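Local structure of spindle pole body component (6L82) at residues D17-V20 / S21-G25. The protein probably takes part in binding gamma-tubulin and microtubule minus ends as a GCP5-type subunit, of which this chain is the N-terminal piece. Sequence-based numbering, arbitrary orientation.
Sequences DDLV and SAIVG
L19 and I23, one turn apart near the C-terminal end of helix 5-23, run alongside each other in the same direction, with L19 CD1 3.8 Å from I23 CD1. The ethyl branch of I23 reaches this place because CG1 stands anti to the carbonyl carbon (chi1 -70°), which also lays it beside L19 O. V20 and V24 meet more loosely on another side of the helix, V20 CG1 lying 4.3 Å from V24 CG2; V20 is buried, and an apolar side chain suits that place.

Beneath these side chains runs the i to i+4 backbone bonding. S21 N donates to D17 O at 2.9 Å, and A22 N to D18 O at 2.7 Å. The exposed A22 needs no more than its small methyl, whose CB lies 3.3 Å from D18 O. The next bond, I23 N to L19 O, is weak, bent to 130° at the hydrogen. V20 O accepts from both I23 N (i to i+3), which comes from above the carbonyl plane, and V24 N (i to i+4) at 2.9 Å, consistent with a local tightening of the turn. G25 is the first residue to leave helical phi/psi; at phi 145° a CB would press against V24 O, so glycine fits.

V20 rests on C37 and V41 of helix 31-45, and V24 on R34, whereas I23 and V24 pack against apolar side chains of another protein's chain; the last turns of helix 5-23 thus touch both neighbours.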
ATOM      1  N   ASP A  17      -5.776  -9.284  -8.670  1.00 25.69           N
ATOM      2  CA  ASP A  17      -4.848 -10.324  -9.124  1.00 40.86           C
ATOM      3  C   ASP A  17      -3.392  -9.914  -8.939  1.00 36.43           C
ATOM      4  O   ASP A  17      -2.559 -10.727  -8.520  1.00 28.79           O
ATOM      5  CB  ASP A  17      -5.080 -10.650 -10.611  1.00 48.09           C
ATOM      6  CG  ASP A  17      -6.318 -11.484 -10.873  1.00 71.98           C
ATOM      7  OD1 ASP A  17      -7.092 -11.135 -11.794  1.00 83.99           O
ATOM      8  OD2 ASP A  17      -6.472 -12.546 -10.235  1.00 79.70           O
ATOM      9  N   ASP A  18      -3.039  -8.691  -9.359  1.00 35.13           N
ATOM     10  CA  ASP A  18      -1.662  -8.221  -9.185  1.00 26.91           C
ATOM     11  C   ASP A  18      -1.288  -8.214  -7.719  1.00 30.35           C
ATOM     12  O   ASP A  18      -0.199  -8.661  -7.341  1.00 37.90           O
ATOM     13  CB  ASP A  18      -1.469  -6.821  -9.776  1.00 26.50           C
ATOM     14  CG  ASP A  18      -1.857  -6.728 -11.253  1.00 36.00           C
ATOM     15  OD1 ASP A  18      -1.985  -7.778 -11.923  1.00 35.77           O
ATOM     16  OD2 ASP A  18      -1.984  -5.587 -11.748  1.00 42.46           O
ATOM     17  N   LEU A  19      -2.192  -7.715  -6.872  1.00 21.48           N
ATOM     18  CA  LEU A  19      -1.880  -7.594  -5.457  1.00 22.36           C
ATOM     19  C   LEU A  19      -1.606  -8.970  -4.872  1.00 36.97           C
ATOM     20  O   LEU A  19      -0.598  -9.183  -4.189  1.00 30.74           O
ATOM     21  CB  LEU A  19      -3.034  -6.899  -4.728  1.00 27.32           C
ATOM     22  CG  LEU A  19      -2.691  -6.172  -3.427  1.00 38.06           C
ATOM     23  CD1 LEU A  19      -1.651  -5.071  -3.692  1.00 37.95           C
ATOM     24  CD2 LEU A  19      -3.939  -5.585  -2.759  1.00 31.34           C
ATOM     25  N   VAL A  20      -2.452  -9.940  -5.208  1.00 38.83           N
ATOM     26  CA  VAL A  20      -2.245 -11.296  -4.727  1.00 36.77           C
ATOM     27  C   VAL A  20      -0.928 -11.849  -5.256  1.00 38.60           C
ATOM     28  O   VAL A  20      -0.076 -12.311  -4.490  1.00 39.73           O
ATOM     29  CB  VAL A  20      -3.441 -12.168  -5.131  1.00 31.88           C
ATOM     30  CG1 VAL A  20      -3.109 -13.648  -4.954  1.00 30.94           C
ATOM     31  CG2 VAL A  20      -4.672 -11.724  -4.332  1.00 23.08           C
ATOM     32  N   SER A  21      -0.731 -11.775  -6.571  1.00 28.77           N
ATOM     33  CA  SER A  21       0.476 -12.317  -7.191  1.00 34.18           C
ATOM     34  C   SER A  21       1.741 -11.669  -6.633  1.00 35.47           C
ATOM     35  O   SER A  21       2.737 -12.354  -6.373  1.00 37.76           O
ATOM     36  CB  SER A  21       0.395 -12.130  -8.711  1.00 38.62           C
ATOM     37  OG  SER A  21       1.559 -12.618  -9.350  1.00 55.50           O
ATOM     38  N   ALA A  22       1.719 -10.351  -6.420  1.00 33.13           N
ATOM     39  CA  ALA A  22       2.912  -9.674  -5.920  1.00 37.14           C
ATOM     40  C   ALA A  22       3.207  -9.984  -4.449  1.00 42.38           C
ATOM     41  O   ALA A  22       4.370  -9.928  -4.039  1.00 50.00           O
ATOM     42  CB  ALA A  22       2.771  -8.166  -6.113  1.00 33.19           C
ATOM     43  N   ILE A  23       2.203 -10.298  -3.632  1.00 42.84           N
ATOM     44  CA  ILE A  23       2.372 -10.343  -2.174  1.00 43.95           C
ATOM     45  C   ILE A  23       2.351 -11.770  -1.637  1.00 46.52           C
ATOM     46  O   ILE A  23       3.238 -12.164  -0.879  1.00 45.43           O
ATOM     47  CB  ILE A  23       1.311  -9.478  -1.457  1.00 34.72           C
ATOM     48  CG1 ILE A  23       1.586  -8.005  -1.703  1.00 24.86           C
ATOM     49  CG2 ILE A  23       1.287  -9.803   0.045  1.00 33.08           C
ATOM     50  CD1 ILE A  23       0.461  -7.123  -1.252  1.00 26.31           C
ATOM     51  N   VAL A  24       1.336 -12.553  -2.001  1.00 49.23           N
ATOM     52  CA  VAL A  24       1.075 -13.808  -1.303  1.00 56.12           C
ATOM     53  C   VAL A  24       2.078 -14.877  -1.703  1.00 70.43           C
ATOM     54  O   VAL A  24       2.666 -15.552  -0.850  1.00 71.27           O
ATOM     55  CB  VAL A  24      -0.362 -14.279  -1.565  1.00 44.15           C
ATOM     56  CG1 VAL A  24      -0.597 -15.592  -0.842  1.00 50.30           C
ATOM     57  CG2 VAL A  24      -1.347 -13.233  -1.096  1.00 39.55           C
ATOM     58  N   GLY A  25       2.261 -15.061  -2.996  1.00 79.36           N
ATOM     59  CA  GLY A  25       3.090 -16.123  -3.505  1.00 89.55           C
ATOM     60  C   GLY A  25       2.521 -16.653  -4.806  1.00 95.27           C
ATOM     61  O   GLY A  25       1.770 -15.965  -5.497  1.00 96.41           O
TER